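Local coordinates for protein succinate-semialdehyde dehydrogenase (Streptococcus pyogenes MGAS1882, PDB 4OGD) that oxidises succinic semialdehyde to succinate with NADP+ as cofactor, as a member of the aldehyde dehydrogenase family, at residues Thr5-Pro8 and Tyr9-Glu12; Asp43-Glu46 and Glu47-Ala50; Ala92-Tyr95 and Ala96-Asp100; Gln309-Ala312 and Asp313-Gln317. One frame throughout, in Å; residues are numbered along the deposited sequence.

Interaction 1 (Thr5-Pro8 and Tyr9-Glu12); sequences TIYP and YTNE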
# COMPACT_ATOMS: atom_id res chain seq x y z
N THR A 5 18.41 -19.58 -20.32
CA THR A 5 18.08 -18.82 -21.52
C THR A 5 17.81 -19.82 -22.63
O THR A 5 18.70 -20.58 -23.02
CB THR A 5 19.23 -17.91 -21.97
OG1 THR A 5 19.51 -16.94 -20.94
CG2 THR A 5 18.85 -17.19 -23.27
N ILE A 6 16.57 -19.85 -23.10
CA ILE A 6 16.21 -20.64 -24.27
C ILE A 6 15.58 -19.72 -25.30
O ILE A 6 14.49 -19.19 -25.09
CB ILE A 6 15.21 -21.76 -23.91
CG1 ILE A 6 15.76 -22.61 -22.78
CG2 ILE A 6 14.89 -22.61 -25.14
CD1 ILE A 6 14.79 -23.64 -22.25
N TYR A 7 16.28 -19.53 -26.42
CA TYR A 7 15.86 -18.57 -27.44
C TYR A 7 14.51 -18.96 -28.04
O TYR A 7 14.38 -20.04 -28.63
CB TYR A 7 16.92 -18.53 -28.55
CG TYR A 7 16.80 -17.40 -29.55
CD1 TYR A 7 16.07 -16.26 -29.26
CD2 TYR A 7 17.42 -17.49 -30.79
CE1 TYR A 7 15.97 -15.23 -30.18
CE2 TYR A 7 17.32 -16.46 -31.72
CZ TYR A 7 16.60 -15.34 -31.41
OH TYR A 7 16.50 -14.32 -32.32
N PRO A 8 13.49 -18.11 -27.87
CA PRO A 8 12.16 -18.46 -28.39
C PRO A 8 12.07 -18.59 -29.91
O PRO A 8 11.06 -19.10 -30.39
CB PRO A 8 11.28 -17.30 -27.90
CG PRO A 8 11.95 -16.84 -26.66
CD PRO A 8 13.43 -16.93 -26.99
N TYR A 9 13.07 -18.13 -30.65
CA TYR A 9 12.99 -18.24 -32.10
C TYR A 9 13.44 -19.61 -32.58
O TYR A 9 12.93 -20.12 -33.58
CB TYR A 9 13.81 -17.14 -32.78
CG TYR A 9 13.83 -17.21 -34.29
CD1 TYR A 9 12.66 -17.30 -35.02
CD2 TYR A 9 15.03 -17.16 -34.98
CE1 TYR A 9 12.67 -17.37 -36.40
CE2 TYR A 9 15.06 -17.22 -36.36
CZ TYR A 9 13.87 -17.32 -37.06
OH TYR A 9 13.89 -17.38 -38.44
N THR A 10 14.38 -20.22 -31.86
CA THR A 10 14.97 -21.49 -32.27
C THR A 10 14.70 -22.61 -31.27
O THR A 10 14.96 -23.78 -31.55
CB THR A 10 16.50 -21.36 -32.43
OG1 THR A 10 17.09 -21.04 -31.16
CG2 THR A 10 16.85 -20.30 -33.46
N ASN A 11 14.17 -22.23 -30.10
CA ASN A 11 13.92 -23.16 -29.00
C ASN A 11 15.20 -23.84 -28.53
O ASN A 11 15.18 -24.99 -28.09
CB ASN A 11 12.85 -24.21 -29.37
CG ASN A 11 12.21 -24.85 -28.15
OD1 ASN A 11 12.03 -24.20 -27.12
ND2 ASN A 11 11.88 -26.13 -28.25
N GLU A 12 16.31 -23.11 -28.61
CA GLU A 12 17.61 -23.65 -28.25
C GLU A 12 18.25 -22.99 -27.02
O GLU A 12 18.14 -21.79 -26.81
CB GLU A 12 18.54 -23.60 -29.47
CG GLU A 12 19.82 -22.78 -29.30
CD GLU A 12 20.66 -22.81 -30.57
OE1 GLU A 12 21.72 -22.15 -30.61
OE2 GLU A 12 20.26 -23.51 -31.52
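Y7 and Y9 lie side by side and point the same way, but their rings are turned steeply against each other. The pair is an offset edge-to-face stack. The edge of Y9 is directed at the face of Y7, the planes are 69° apart and the ring centroids are 6.0 Å apart. The methylene of Y9 comes closer than its ring. Y9 CB sits over the Y7 face, 3.8 Å from the ring centroid, in a CH-pi contact displaced toward the phenol end. Both tyrosines hold CG anti to the backbone N (chi1 -168° in Y7, 177° in Y9), and this sends the two rings off alongside each other. T10 reaches Y7 obliquely, with OG1 3.6 Å from Y7 CD2.

The chain reverses here in the turn of a beta-hairpin that joins strands 4-7 and 12-16. The carbonyl of Y7 is the hub of this turn. Y7 O takes the N11 N-H at 2.6 Å, and also the T10 N-H, which approaches from above the carbonyl plane with T10 N 3.2 Å away. N11 has a left-handed backbone conformation that turns the chain back. Past the turn, Y7 N donates to E12 O, 3.0 Å away. I6 flanks the turn, with its CG2 methyl 3.6 Å from N11 C. Beyond the hairpin, K72 makes a cation-pi contact with the Y7 ring, and P295 and M296 also touch it. The Y9 ring meets that of H337.

Interaction 2 (Asp43-Glu46 and Glu47-Ala50); sequences DHLE and ERKA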
# COMPACT_ATOMS: atom_id res chain seq x y z
N ASP A 43 25.71 10.36 4.32
CA ASP A 43 25.05 10.94 3.15
C ASP A 43 25.77 10.56 1.86
O ASP A 43 26.85 11.07 1.57
CB ASP A 43 24.98 12.47 3.28
CG ASP A 43 24.18 13.12 2.16
OD1 ASP A 43 23.73 12.42 1.23
OD2 ASP A 43 24.01 14.36 2.21
N HIS A 44 25.15 9.68 1.08
CA HIS A 44 25.72 9.21 -0.17
C HIS A 44 24.79 9.49 -1.33
O HIS A 44 24.94 8.91 -2.41
CB HIS A 44 26.01 7.70 -0.09
CG HIS A 44 27.12 7.35 0.86
ND1 HIS A 44 28.44 7.32 0.49
CD2 HIS A 44 27.09 7.04 2.18
CE1 HIS A 44 29.19 6.99 1.53
NE2 HIS A 44 28.39 6.81 2.57
N LEU A 45 23.83 10.39 -1.12
CA LEU A 45 22.85 10.71 -2.16
C LEU A 45 23.47 11.18 -3.48
O LEU A 45 23.10 10.69 -4.55
CB LEU A 45 21.85 11.76 -1.67
CG LEU A 45 20.83 12.23 -2.71
CD1 LEU A 45 19.99 11.07 -3.24
CD2 LEU A 45 19.94 13.31 -2.13
N GLU A 46 24.41 12.12 -3.42
CA GLU A 46 25.03 12.61 -4.65
C GLU A 46 25.75 11.50 -5.42
O GLU A 46 25.71 11.46 -6.65
CB GLU A 46 25.98 13.79 -4.37
CG GLU A 46 25.26 15.07 -3.96
CD GLU A 46 24.28 15.56 -5.02
OE1 GLU A 46 24.58 15.43 -6.22
OE2 GLU A 46 23.20 16.07 -4.65
N GLU A 47 26.40 10.58 -4.70
CA GLU A 47 27.02 9.43 -5.34
C GLU A 47 25.98 8.57 -6.05
O GLU A 47 26.18 8.16 -7.19
CB GLU A 47 27.78 8.58 -4.32
CG GLU A 47 29.03 9.22 -3.78
CD GLU A 47 29.67 8.38 -2.70
OE1 GLU A 47 28.97 7.53 -2.11
OE2 GLU A 47 30.88 8.56 -2.45
N ARG A 48 24.87 8.30 -5.37
CA ARG A 48 23.84 7.48 -6.00
C ARG A 48 23.23 8.18 -7.21
O ARG A 48 22.94 7.53 -8.21
CB ARG A 48 22.76 7.04 -4.99
CG ARG A 48 23.30 6.12 -3.91
CD ARG A 48 22.18 5.41 -3.12
NE ARG A 48 21.19 6.34 -2.60
CZ ARG A 48 21.31 7.00 -1.45
NH1 ARG A 48 22.41 6.82 -0.70
NH2 ARG A 48 20.36 7.83 -1.05
N LYS A 49 23.06 9.49 -7.14
CA LYS A 49 22.55 10.23 -8.29
C LYS A 49 23.49 10.08 -9.48
O LYS A 49 23.05 9.81 -10.60
CB LYS A 49 22.35 11.71 -7.97
CG LYS A 49 21.12 11.97 -7.09
CD LYS A 49 21.20 13.33 -6.40
CE LYS A 49 21.28 14.46 -7.40
NZ LYS A 49 21.24 15.79 -6.70
N ALA A 50 24.78 10.25 -9.23
CA ALA A 50 25.77 10.13 -10.29
C ALA A 50 25.83 8.70 -10.84
O ALA A 50 25.97 8.49 -12.04
CB ALA A 50 27.15 10.55 -9.79
O HOH W 1 22.70 8.29 1.75
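K49 NZ is gripped by two carboxylates: E46 OE2 at 2.9 Å and, from helix 78-103, D100 OD2. The first is a salt bridge across less than one turn at the start of helix 45-61. E46 and K49 lie side by side and point the same way. E46 bends at chi2 (-59°) and K49 at chi3, and the lysine meets OE2 on its syn side.

H44 is the N-cap of this helix. Its ring ND1 donates to E47 OE1, 2.7 Å away. The oxygen lies in the imidazole plane, but the nitrogen stands 42° out of the carboxylate plane. The other ring nitrogen, NE2, bonds to E42 OE1. Acidic partners at both nitrogens would favour a protonated imidazole. D43 adds an Asx turn, with OD1 accepting from L45 N at 3.1 Å.

L45 lies against the aliphatic part of K49, with CG 3.9 Å from K49 CD. It crosses R48 at about a right angle. One face of the R48 guanidinium lies over L45 CA. Its far end is anchored by NH2 bonding to I147 O, and W39 contributes a cation-pi contact. Backbone bonds from R48 N to H44 O, K49 N to L45 O and A50 N to E46 O close the first turns. A water at the guanidinium edge accepts from both R48 NH1 and H44 N, at 2.9 Å from each.

Interaction 3 (Ala92-Tyr95 and Ala96-Asp100); sequences ADYY and ADKAD
K98 crosses obliquely over the ring of Y94, one helical turn earlier in helix 78-103. The contact is a CH-pi interaction. K98 CG stands 4.0 Å from the centroid of the Y94 ring, 15° off its normal. K98 CE also comes near, 4.1 Å from Y94 CE2. Y94 carries CG anti to its backbone N (chi1 176°). The ring stands out from the helix, leaning toward its C-terminal end, where the lysine chain can cover one face.

Y95 points to a different side of the helix. Its ring packs on A143 and P144 of helix 136-148, and its OH bonds to S439 O. The two tyrosines still meet: Y94 CD1 lies over the centre of the Y95 face.

A96 is the small partner in this turn. A96 CB lies 3.5 Å from A92 O and packs outward on H53 of helix 45-61. Backbone i to i+4 bonds run beneath the side chains. A96 N donates to A92 O at 3.1 Å, D97 N to D93 O at 2.8 Å and K98 N to Y94 O at 2.8 Å.

The lysine divides its chemistry along its length. Its CG methylene rests on an aromatic face, while NZ forms a salt bridge with E109 of the second subunit and a weak ion pair with E101. One side chain thus joins an apolar contact within the helix to an ionic one across the subunit interface.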
# COMPACT_ATOMS: atom_id res chain seq x y z
N ALA A 92 16.01 6.19 -15.48
CA ALA A 92 17.18 6.37 -14.63
C ALA A 92 17.55 7.85 -14.54
O ALA A 92 17.73 8.39 -13.44
CB ALA A 92 18.36 5.56 -15.18
N ASP A 93 17.64 8.51 -15.69
CA ASP A 93 17.97 9.94 -15.68
C ASP A 93 16.90 10.74 -14.95
O ASP A 93 17.22 11.67 -14.20
CB ASP A 93 18.16 10.48 -17.10
CG ASP A 93 19.53 10.16 -17.69
OD1 ASP A 93 20.53 10.02 -16.92
OD2 ASP A 93 19.61 10.05 -18.93
N TYR A 94 15.63 10.38 -15.15
CA TYR A 94 14.52 11.06 -14.48
C TYR A 94 14.67 11.05 -12.96
O TYR A 94 14.64 12.10 -12.33
CB TYR A 94 13.20 10.40 -14.89
CG TYR A 94 11.94 10.92 -14.21
CD1 TYR A 94 11.36 10.22 -13.17
CD2 TYR A 94 11.32 12.09 -14.66
CE1 TYR A 94 10.20 10.68 -12.56
CE2 TYR A 94 10.16 12.55 -14.06
CZ TYR A 94 9.60 11.84 -13.02
OH TYR A 94 8.45 12.30 -12.43
N TYR A 95 14.85 9.87 -12.37
CA TYR A 95 14.89 9.80 -10.92
C TYR A 95 16.16 10.42 -10.34
O TYR A 95 16.14 10.99 -9.25
CB TYR A 95 14.66 8.37 -10.43
CG TYR A 95 13.19 8.02 -10.45
CD1 TYR A 95 12.31 8.65 -9.57
CD2 TYR A 95 12.68 7.10 -11.35
CE1 TYR A 95 10.96 8.36 -9.58
CE2 TYR A 95 11.32 6.80 -11.38
CZ TYR A 95 10.47 7.44 -10.49
OH TYR A 95 9.12 7.16 -10.49
N ALA A 96 17.26 10.34 -11.07
CA ALA A 96 18.47 11.04 -10.65
C ALA A 96 18.26 12.56 -10.70
O ALA A 96 18.71 13.29 -9.80
CB ALA A 96 19.66 10.62 -11.50
N ASP A 97 17.59 13.04 -11.74
CA ASP A 97 17.34 14.48 -11.88
C ASP A 97 16.34 14.99 -10.86
O ASP A 97 16.46 16.12 -10.38
CB ASP A 97 16.84 14.82 -13.29
CG ASP A 97 17.95 14.84 -14.32
OD1 ASP A 97 19.14 14.91 -13.94
OD2 ASP A 97 17.63 14.79 -15.53
N LYS A 98 15.35 14.16 -10.54
CA LYS A 98 14.27 14.57 -9.65
C LYS A 98 14.58 14.31 -8.18
O LYS A 98 13.79 14.67 -7.32
CB LYS A 98 12.98 13.86 -10.02
CG LYS A 98 12.35 14.30 -11.33
CD LYS A 98 11.76 15.70 -11.21
CE LYS A 98 11.21 16.17 -12.55
NZ LYS A 98 10.60 17.53 -12.46
N ALA A 99 15.72 13.68 -7.91
CA ALA A 99 16.06 13.23 -6.56
C ALA A 99 15.87 14.31 -5.48
O ALA A 99 15.16 14.08 -4.50
CB ALA A 99 17.47 12.68 -6.52
N ASP A 100 16.49 15.47 -5.67
CA ASP A 100 16.43 16.51 -4.64
C ASP A 100 15.00 16.98 -4.38
O ASP A 100 14.59 17.13 -3.22
CB ASP A 100 17.31 17.70 -5.01
CG ASP A 100 18.78 17.35 -5.06
OD1 ASP A 100 19.19 16.36 -4.42
OD2 ASP A 100 19.54 18.07 -5.75

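Interaction 4 (Gln309-Ala312 and Asp313-Gln317); sequences QAKA and DVLDQ
Helix 308-323 carries this contact near its N-terminal end, where side chains four residues apart meet on its surface. Q309 and D313 form the polar pair. Q309 NE2 donates to D313 OD1 at 2.7 Å, with an N-H...O angle of 150°. The oxygen lies in the plane of the Q309 amide. The carboxylate is turned, so that NE2 approaches from 42° above its plane. The glutamine leaves the backbone with CG anti to N and then bends at chi2 (62°), which folds its amide back toward the aspartate. D313 OD2 is also near the glutamine chain, 3.7 Å from Q309 CG.

The same two residues are linked through the backbone, as D313 N donates to Q309 O at 2.8 Å. Matching bonds follow from V314 N to A310 O, L315 N to K311 O and D316 N to A312 O. S307 OG accepts from A310 N just before this turn.

V314 is the buried member. Its CG2 methyl lies 3.4 Å from A310 O, and its side chain also touches L305.

K311 and L315 make the apolar pair. The lysine runs out extended, and its NZ has a weak hydrogen bond to F341 O. L315 lies aslant beside it, with CD1 3.9 Å from both K311 CG and K311 CE.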
# COMPACT_ATOMS: atom_id res chain seq x y z
N GLN A 309 5.17 -22.98 -23.39
CA GLN A 309 3.97 -22.95 -22.56
C GLN A 309 3.10 -21.74 -22.87
O GLN A 309 1.88 -21.85 -22.93
CB GLN A 309 4.31 -23.00 -21.06
CG GLN A 309 3.08 -23.23 -20.19
CD GLN A 309 2.42 -24.56 -20.48
OE1 GLN A 309 3.05 -25.61 -20.38
NE2 GLN A 309 1.14 -24.53 -20.83
N ALA A 310 3.73 -20.58 -23.07
CA ALA A 310 2.98 -19.37 -23.41
C ALA A 310 2.18 -19.59 -24.69
O ALA A 310 1.00 -19.23 -24.77
CB ALA A 310 3.91 -18.17 -23.54
N LYS A 311 2.82 -20.19 -25.69
CA LYS A 311 2.15 -20.50 -26.94
C LYS A 311 0.99 -21.48 -26.74
O LYS A 311 -0.12 -21.26 -27.23
CB LYS A 311 3.15 -21.04 -27.98
CG LYS A 311 2.48 -21.69 -29.20
CD LYS A 311 3.49 -21.96 -30.31
CE LYS A 311 2.85 -22.74 -31.47
NZ LYS A 311 3.79 -22.91 -32.63
N ALA A 312 1.25 -22.56 -26.00
CA ALA A 312 0.21 -23.54 -25.71
C ALA A 312 -0.99 -22.90 -25.02
O ALA A 312 -2.14 -23.14 -25.40
CB ALA A 312 0.76 -24.68 -24.88
N ASP A 313 -0.71 -22.08 -24.01
CA ASP A 313 -1.77 -21.40 -23.27
C ASP A 313 -2.62 -20.49 -24.15
O ASP A 313 -3.85 -20.48 -24.04
CB ASP A 313 -1.18 -20.61 -22.10
CG ASP A 313 -0.59 -21.50 -21.02
OD1 ASP A 313 -0.86 -22.72 -21.03
OD2 ASP A 313 0.13 -20.97 -20.15
N VAL A 314 -1.97 -19.73 -25.03
CA VAL A 314 -2.69 -18.85 -25.94
C VAL A 314 -3.54 -19.65 -26.93
O VAL A 314 -4.70 -19.31 -27.17
CB VAL A 314 -1.75 -17.88 -26.69
CG1 VAL A 314 -2.50 -17.19 -27.83
CG2 VAL A 314 -1.20 -16.83 -25.73
N LEU A 315 -2.98 -20.72 -27.48
CA LEU A 315 -3.73 -21.56 -28.41
C LEU A 315 -4.94 -22.19 -27.72
O LEU A 315 -6.02 -22.26 -28.30
CB LEU A 315 -2.84 -22.63 -29.03
CG LEU A 315 -1.76 -22.13 -29.99
CD1 LEU A 315 -0.87 -23.28 -30.44
CD2 LEU A 315 -2.35 -21.41 -31.18
N ASP A 316 -4.74 -22.64 -26.48
CA ASP A 316 -5.84 -23.21 -25.70
C ASP A 316 -6.94 -22.18 -25.43
O ASP A 316 -8.12 -22.53 -25.41
CB ASP A 316 -5.35 -23.80 -24.38
CG ASP A 316 -4.55 -25.07 -24.57
OD1 ASP A 316 -4.58 -25.64 -25.68
OD2 ASP A 316 -3.90 -25.51 -23.60
N GLN A 317 -6.56 -20.92 -25.21
CA GLN A 317 -7.57 -19.89 -24.97
C GLN A 317 -8.40 -19.59 -26.21
O GLN A 317 -9.62 -19.36 -26.11
CB GLN A 317 -6.94 -18.60 -24.46
CG GLN A 317 -6.52 -18.67 -23.01
CD GLN A 317 -5.87 -17.38 -22.55
OE1 GLN A 317 -4.89 -16.93 -23.14
NE2 GLN A 317 -6.42 -16.78 -21.51

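Overall arrangement
All four contacts are local. Interactions 1 and 3 are partly buried, and interactions 2 and 4 lie at the surface. Only interaction 1 is a hairpin turn; the others are helical. Aromatic faces mark the two partly buried sites, whereas side-chain hydrogen bonds and, in interaction 2, a salt bridge mark the surface ones. Interactions 2 and 3 touch, so helices 45-61 and 78-103 meet there. Beside the salt bridge between them, K49 CG packs on A99 CB at 3.8 Å and K49 O on A96 CB at 3.6 Å. Interactions 1 and 4 are neighbours without touching, with centres about 17 Å apart. Interaction 4 lies across the chain's centre from interactions 2 and 3.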